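Local coordinates for protein leucine--tRNA ligase (Agrobacterium radiobacter, PDB 5AH5) that probably joins L-leucine to tRNA(Leu) at the cost of ATP, as a class I aminoacyl-tRNA synthetase, at residues K31-S43 with T489-P501. Sequence-based numbering, arbitrary orientation.
With LSS (5'-O-(L-leucylsulfamoyl)adenosine), chain I.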
loop_
_atom_site.group_PDB
_atom_site.type_symbol
_atom_site.label_atom_id
_atom_site.label_comp_id
_atom_site.label_asym_id
_atom_site.label_seq_id
_atom_site.Cartn_x
_atom_site.Cartn_y
_atom_site.Cartn_z
ATOM N N LYS B 31 20.241 -11.080 9.732
ATOM C CA LYS B 31 18.816 -11.180 9.922
ATOM C C LYS B 31 18.117 -10.601 8.663
ATOM O O LYS B 31 18.616 -9.683 8.044
ATOM C CB LYS B 31 18.415 -10.388 11.155
ATOM C CG LYS B 31 17.002 -10.684 11.610
ATOM C CD LYS B 31 16.677 -9.826 12.804
ATOM C CE LYS B 31 15.237 -9.993 13.179
ATOM N NZ LYS B 31 14.989 -9.221 14.421
ATOM N N LYS B 32 17.011 -11.194 8.299
ATOM C CA LYS B 32 16.388 -10.935 6.990
ATOM C C LYS B 32 15.629 -9.620 7.134
ATOM O O LYS B 32 15.080 -9.301 8.193
ATOM C CB LYS B 32 15.429 -12.051 6.613
ATOM C CG LYS B 32 14.120 -12.147 7.450
ATOM C CD LYS B 32 12.966 -11.313 6.824
ATOM C CE LYS B 32 11.644 -11.561 7.526
ATOM N NZ LYS B 32 10.612 -10.644 6.964
ATOM N N PHE B 33 15.567 -8.882 6.063
ATOM C CA PHE B 33 14.692 -7.728 6.005
ATOM C C PHE B 33 14.219 -7.544 4.561
ATOM O O PHE B 33 15.010 -7.423 3.693
ATOM C CB PHE B 33 15.444 -6.490 6.438
ATOM C CG PHE B 33 14.532 -5.349 6.812
ATOM C CD1 PHE B 33 13.858 -5.350 8.019
ATOM C CD2 PHE B 33 14.356 -4.281 5.967
ATOM C CE1 PHE B 33 13.006 -4.299 8.356
ATOM C CE2 PHE B 33 13.516 -3.221 6.327
ATOM C CZ PHE B 33 12.834 -3.223 7.486
ATOM N N TYR B 34 12.932 -7.469 4.374
ATOM C CA TYR B 34 12.299 -7.320 3.069
ATOM C C TYR B 34 11.555 -5.977 3.017
ATOM O O TYR B 34 10.515 -5.838 3.593
ATOM C CB TYR B 34 11.306 -8.470 2.894
ATOM C CG TYR B 34 10.687 -8.675 1.487
ATOM C CD1 TYR B 34 11.102 -7.957 0.394
ATOM C CD2 TYR B 34 9.718 -9.654 1.286
ATOM C CE1 TYR B 34 10.526 -8.170 -0.852
ATOM C CE2 TYR B 34 9.148 -9.891 0.031
ATOM C CZ TYR B 34 9.592 -9.163 -1.021
ATOM O OH TYR B 34 9.019 -9.351 -2.241
ATOM N N VAL B 35 12.095 -5.044 2.292
ATOM C CA VAL B 35 11.451 -3.764 2.090
ATOM C C VAL B 35 11.082 -3.664 0.613
ATOM O O VAL B 35 11.907 -3.880 -0.207
ATOM C CB VAL B 35 12.367 -2.572 2.440
ATOM C CG1 VAL B 35 13.793 -2.731 1.971
ATOM C CG2 VAL B 35 11.800 -1.261 1.913
ATOM N N LEU B 36 9.845 -3.318 0.301
ATOM C CA LEU B 36 9.506 -3.019 -1.086
ATOM C C LEU B 36 8.518 -1.921 -1.180
ATOM O O LEU B 36 7.956 -1.514 -0.169
ATOM C CB LEU B 36 8.980 -4.273 -1.773
ATOM C CG LEU B 36 7.569 -4.813 -1.646
ATOM C CD1 LEU B 36 7.339 -5.900 -2.680
ATOM C CD2 LEU B 36 7.334 -5.358 -0.300
ATOM N N GLU B 37 8.311 -1.482 -2.408
ATOM C CA GLU B 37 7.426 -0.404 -2.748
ATOM C C GLU B 37 6.492 -0.921 -3.842
ATOM O O GLU B 37 6.787 -1.931 -4.530
ATOM C CB GLU B 37 8.191 0.726 -3.383
ATOM C CG GLU B 37 9.324 1.345 -2.595
ATOM C CD GLU B 37 10.666 0.866 -3.030
ATOM O OE1 GLU B 37 10.815 0.515 -4.227
ATOM O OE2 GLU B 37 11.608 0.873 -2.170
ATOM N N MET B 38 5.382 -0.221 -4.018
ATOM C CA MET B 38 4.406 -0.616 -5.045
ATOM C C MET B 38 4.987 -0.439 -6.425
ATOM O O MET B 38 5.300 0.688 -6.865
ATOM C CB MET B 38 3.076 0.101 -4.877
ATOM C CG MET B 38 2.299 -0.374 -3.691
ATOM S SD MET B 38 0.768 0.556 -3.627
ATOM C CE MET B 38 0.207 0.217 -1.993
ATOM N N PHE B 39 5.235 -1.589 -7.083
ATOM C CA PHE B 39 5.872 -1.605 -8.433
ATOM C C PHE B 39 5.039 -0.856 -9.485
ATOM O O PHE B 39 3.847 -0.768 -9.352
ATOM C CB PHE B 39 6.354 -3.026 -8.824
ATOM C CG PHE B 39 5.286 -4.015 -9.309
ATOM C CD1 PHE B 39 3.986 -4.027 -8.829
ATOM C CD2 PHE B 39 5.661 -5.058 -10.166
ATOM C CE1 PHE B 39 3.097 -4.979 -9.255
ATOM C CE2 PHE B 39 4.749 -6.007 -10.586
ATOM C CZ PHE B 39 3.485 -6.002 -10.117
ATOM N N PRO B 40 5.676 -0.124 -10.376
ATOM C CA PRO B 40 4.960 0.765 -11.226
ATOM C C PRO B 40 4.310 0.120 -12.496
ATOM O O PRO B 40 4.841 -0.837 -13.034
ATOM C CB PRO B 40 6.022 1.706 -11.690
ATOM C CG PRO B 40 7.221 0.918 -11.733
ATOM C CD PRO B 40 7.100 -0.061 -10.611
ATOM N N TYR B 41 3.217 0.705 -12.982
ATOM C CA TYR B 41 2.657 0.337 -14.311
ATOM C C TYR B 41 3.607 0.798 -15.383
ATOM O O TYR B 41 4.136 1.912 -15.372
ATOM C CB TYR B 41 1.269 0.955 -14.549
ATOM C CG TYR B 41 0.161 0.383 -13.653
ATOM C CD1 TYR B 41 -0.146 -0.983 -13.688
ATOM C CD2 TYR B 41 -0.585 1.202 -12.779
ATOM C CE1 TYR B 41 -1.153 -1.507 -12.944
ATOM C CE2 TYR B 41 -1.622 0.644 -11.993
ATOM C CZ TYR B 41 -1.863 -0.696 -12.054
ATOM O OH TYR B 41 -2.832 -1.307 -11.286
ATOM N N THR B 42 3.747 0.001 -16.414
ATOM C CA THR B 42 4.597 0.392 -17.518
ATOM C C THR B 42 3.808 1.211 -18.551
ATOM O O THR B 42 3.743 0.838 -19.751
ATOM C CB THR B 42 5.235 -0.870 -18.153
ATOM O OG1 THR B 42 4.180 -1.779 -18.507
ATOM C CG2 THR B 42 6.123 -1.511 -17.137
ATOM N N SER B 43 3.303 2.371 -18.112
ATOM C CA SER B 43 2.461 3.208 -18.921
ATOM C C SER B 43 3.144 4.465 -19.390
ATOM O O SER B 43 2.522 5.316 -19.990
ATOM C CB SER B 43 1.214 3.538 -18.166
ATOM O OG SER B 43 1.495 4.192 -16.912
ATOM N N THR B 489 -5.074 -7.111 -14.582
ATOM C CA THR B 489 -3.798 -6.655 -13.991
ATOM C C THR B 489 -3.685 -6.863 -12.452
ATOM O O THR B 489 -2.617 -7.185 -11.957
ATOM C CB THR B 489 -3.492 -5.194 -14.335
ATOM O OG1 THR B 489 -2.235 -4.826 -13.776
ATOM C CG2 THR B 489 -4.553 -4.201 -13.850
ATOM N N PHE B 490 -4.800 -6.793 -11.728
ATOM C CA PHE B 490 -4.746 -7.013 -10.294
ATOM C C PHE B 490 -4.571 -8.464 -9.865
ATOM O O PHE B 490 -4.193 -8.738 -8.698
ATOM C CB PHE B 490 -5.906 -6.329 -9.572
ATOM C CG PHE B 490 -5.815 -4.837 -9.635
ATOM C CD1 PHE B 490 -4.929 -4.150 -8.779
ATOM C CD2 PHE B 490 -6.605 -4.103 -10.508
ATOM C CE1 PHE B 490 -4.888 -2.776 -8.783
ATOM C CE2 PHE B 490 -6.519 -2.722 -10.562
ATOM C CZ PHE B 490 -5.640 -2.055 -9.698
ATOM N N VAL B 491 -4.720 -9.388 -10.810
ATOM C CA VAL B 491 -4.313 -10.780 -10.554
ATOM C C VAL B 491 -2.809 -10.797 -10.521
ATOM O O VAL B 491 -2.272 -11.299 -9.578
ATOM C CB VAL B 491 -4.872 -11.834 -11.596
ATOM C CG1 VAL B 491 -4.423 -13.261 -11.241
ATOM C CG2 VAL B 491 -6.391 -11.812 -11.563
ATOM N N ASP B 492 -2.128 -10.196 -11.505
ATOM C CA ASP B 492 -0.682 -10.213 -11.541
ATOM C C ASP B 492 -0.105 -9.658 -10.197
ATOM O O ASP B 492 0.790 -10.226 -9.580
ATOM C CB ASP B 492 -0.128 -9.326 -12.631
ATOM C CG ASP B 492 -0.693 -9.624 -14.079
ATOM O OD1 ASP B 492 -1.674 -10.376 -14.288
ATOM O OD2 ASP B 492 -0.141 -8.994 -14.984
ATOM N N SER B 493 -0.608 -8.508 -9.809
ATOM C CA SER B 493 -0.054 -7.775 -8.724
ATOM C C SER B 493 -0.546 -8.285 -7.376
ATOM O O SER B 493 -0.125 -7.760 -6.394
ATOM C CB SER B 493 -0.341 -6.268 -8.935
ATOM O OG SER B 493 -1.716 -5.972 -9.008
ATOM N N SER B 494 -1.437 -9.299 -7.324
ATOM C CA SER B 494 -1.892 -9.812 -6.086
ATOM C C SER B 494 -0.895 -10.727 -5.348
ATOM O O SER B 494 -1.110 -11.009 -4.173
ATOM C CB SER B 494 -3.226 -10.539 -6.247
ATOM O OG SER B 494 -3.065 -11.769 -6.947
ATOM N N TRP B 495 0.136 -11.203 -6.037
ATOM C CA TRP B 495 1.101 -12.154 -5.508
ATOM C C TRP B 495 2.539 -11.891 -5.982
ATOM O O TRP B 495 3.440 -12.636 -5.649
ATOM C CB TRP B 495 0.666 -13.546 -5.888
ATOM C CG TRP B 495 0.928 -13.889 -7.353
ATOM C CD1 TRP B 495 0.180 -13.496 -8.403
ATOM C CD2 TRP B 495 2.027 -14.629 -7.910
ATOM N NE1 TRP B 495 0.718 -13.954 -9.595
ATOM C CE2 TRP B 495 1.856 -14.647 -9.315
ATOM C CE3 TRP B 495 3.109 -15.313 -7.368
ATOM C CZ2 TRP B 495 2.740 -15.281 -10.153
ATOM C CZ3 TRP B 495 3.974 -15.923 -8.171
ATOM C CH2 TRP B 495 3.782 -15.939 -9.581
ATOM N N TYR B 496 2.794 -10.813 -6.714
ATOM C CA TYR B 496 4.153 -10.596 -7.275
ATOM C C TYR B 496 5.291 -10.549 -6.273
ATOM O O TYR B 496 6.464 -10.837 -6.610
ATOM C CB TYR B 496 4.185 -9.292 -8.085
ATOM C CG TYR B 496 4.225 -7.956 -7.297
ATOM C CD1 TYR B 496 3.115 -7.469 -6.650
ATOM C CD2 TYR B 496 5.373 -7.194 -7.257
ATOM C CE1 TYR B 496 3.142 -6.250 -5.965
ATOM C CE2 TYR B 496 5.428 -5.962 -6.577
ATOM C CZ TYR B 496 4.328 -5.510 -5.920
ATOM O OH TYR B 496 4.362 -4.311 -5.245
ATOM N N PHE B 497 4.955 -10.033 -5.090
ATOM C CA PHE B 497 5.888 -9.915 -3.991
ATOM C C PHE B 497 6.377 -11.308 -3.514
ATOM O O PHE B 497 7.466 -11.417 -2.909
ATOM C CB PHE B 497 5.272 -9.086 -2.808
ATOM C CG PHE B 497 3.874 -9.525 -2.446
ATOM C CD1 PHE B 497 3.664 -10.528 -1.560
ATOM C CD2 PHE B 497 2.783 -8.988 -3.069
ATOM C CE1 PHE B 497 2.397 -10.956 -1.281
ATOM C CE2 PHE B 497 1.498 -9.424 -2.803
ATOM C CZ PHE B 497 1.309 -10.427 -1.921
ATOM N N LEU B 498 5.542 -12.336 -3.683
ATOM C CA LEU B 498 5.975 -13.725 -3.494
ATOM C C LEU B 498 6.818 -14.338 -4.615
ATOM O O LEU B 498 7.325 -15.475 -4.446
ATOM C CB LEU B 498 4.765 -14.637 -3.205
ATOM C CG LEU B 498 3.817 -14.152 -2.156
ATOM C CD1 LEU B 498 2.567 -15.016 -2.124
ATOM C CD2 LEU B 498 4.549 -14.053 -0.823
ATOM N N ARG B 499 6.983 -13.621 -5.738
ATOM C CA ARG B 499 7.715 -14.125 -6.871
ATOM C C ARG B 499 9.095 -13.581 -6.942
ATOM O O ARG B 499 10.033 -14.262 -7.441
ATOM C CB ARG B 499 6.942 -13.797 -8.178
ATOM C CG ARG B 499 7.656 -14.137 -9.470
ATOM C CD ARG B 499 7.656 -15.645 -9.687
ATOM N NE ARG B 499 8.187 -16.021 -11.004
ATOM C CZ ARG B 499 8.366 -17.289 -11.418
ATOM N NH1 ARG B 499 8.050 -18.307 -10.622
ATOM N NH2 ARG B 499 8.869 -17.510 -12.617
ATOM N N TYR B 500 9.267 -12.346 -6.474
ATOM C CA TYR B 500 10.590 -11.711 -6.492
ATOM C C TYR B 500 11.705 -12.606 -5.900
ATOM O O TYR B 500 12.879 -12.534 -6.331
ATOM C CB TYR B 500 10.523 -10.444 -5.651
ATOM C CG TYR B 500 9.982 -9.170 -6.248
ATOM C CD1 TYR B 500 10.468 -8.686 -7.468
ATOM C CD2 TYR B 500 9.140 -8.323 -5.484
ATOM C CE1 TYR B 500 10.013 -7.481 -7.986
ATOM C CE2 TYR B 500 8.707 -7.112 -5.989
ATOM C CZ TYR B 500 9.163 -6.685 -7.231
ATOM O OH TYR B 500 8.783 -5.479 -7.784
ATOM N N PRO B 501 11.389 -13.435 -4.890
ATOM C CA PRO B 501 12.539 -14.201 -4.350
ATOM C C PRO B 501 13.162 -15.214 -5.306
ATOM O O PRO B 501 14.360 -15.449 -5.167
ATOM C CB PRO B 501 11.948 -14.931 -3.157
ATOM C CG PRO B 501 10.932 -13.980 -2.659
ATOM C CD PRO B 501 10.250 -13.535 -3.968
HETATM C C1 LSS I . 0.636 1.245 -9.481
HETATM N N1 LSS I . 2.926 11.066 -5.719
HETATM O O1 LSS I . -0.113 1.919 -8.809
HETATM S S1 LSS I . 1.761 3.231 -10.413
HETATM C C2 LSS I . 3.229 10.082 -4.875
HETATM N N2 LSS I . 1.552 1.757 -10.283
HETATM O O2 LSS I . 1.105 5.638 -5.229
HETATM N N3 LSS I . 3.229 8.779 -5.233
HETATM O O3 LSS I . 2.735 3.472 -4.720
HETATM C C4 LSS I . 2.914 8.463 -6.512
HETATM N N4 LSS I . 1.235 -0.933 -10.549
HETATM O O4 LSS I . 3.999 5.201 -7.229
HETATM C C5 LSS I . 2.503 9.440 -7.411
HETATM O O5 LSS I . 2.236 3.784 -8.993
HETATM C C6 LSS I . 2.489 10.759 -6.992
HETATM N N6 LSS I . 2.148 11.723 -7.886
HETATM C C7 LSS I . 0.629 -2.320 -7.827
HETATM N N7 LSS I . 2.200 8.823 -8.582
HETATM C C8 LSS I . 2.362 7.483 -8.405
HETATM C C9 LSS I . 0.846 -0.824 -8.072
HETATM N N9 LSS I . 2.827 7.282 -7.144
HETATM C CA LSS I . 0.494 -0.249 -9.456
HETATM C C10 LSS I . -0.880 -2.606 -7.805
HETATM C C11 LSS I . 1.386 -2.713 -6.509
HETATM O O1A LSS I . 0.631 4.103 -10.763
HETATM C C21 LSS I . 3.104 6.018 -6.492
HETATM C C22 LSS I . 1.875 5.198 -6.310
HETATM C C23 LSS I . 2.435 3.788 -6.108
HETATM C C24 LSS I . 3.673 3.848 -6.977
HETATM C C25 LSS I . 3.432 3.303 -8.386
HETATM O O2A LSS I . 2.883 3.550 -11.269
HETATM O O HOH W 1 8.354 -3.746 -5.928
HETATM O O HOH W 2 -1.821 -4.321 -11.062
#
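Strand 32-37 and the loop after it run alongside residues 489-501, in the opposite chain direction. L36 lies nearest F497, F39 nearest S493 and Y41 nearest T489, with CA atoms 8.3 to 9.5 Å apart. Residues 489-492 form one weakly bonded helical turn. Side chains fill the space between the two backbones.

The rings of F39 and Y496 form a face-to-face stack, their centroids 3.5 Å apart and their planes at 6°. CG of F39 sits between its backbone N and carbonyl carbon (chi1 78°), which turns the ring toward Y496. S493 CB and C11 of the leucyl side chain of LSS lie at the edge of the F39 ring. Y496 OH receives a weak bond from F39 N (3.4 Å) and is also hydrogen-bonded to Y523.

Further back on the strand, Y34 OH donates to F497 O (2.7 Å), in the carbonyl plane and on a lone pair. L36 CD1 packs against F497 CB and the edge of the Y500 ring. Water 1 bridges E37 O and Y500 OH.

Nearer the ligand, one face of the Y41 ring lies under the leucyl backbone, with LSS N4 over its centre, 3.2 Å above the ring plane. Y41 OH lies 3.3 Å from F490 CZ. Water 2 links this hydroxyl to T489 OG1 and S493 OG. LSS N4 also donates to F39 O (2.9 Å), and D78 binds the ligand as well.

This is the leucine end of the aminoacyl-adenylate site, occupied by a sulfamoyl analogue. Strand 32-37 belongs to the parallel sheet of the class I Rossmann-like catalytic domain, and it leads into the predicted HIGH motif.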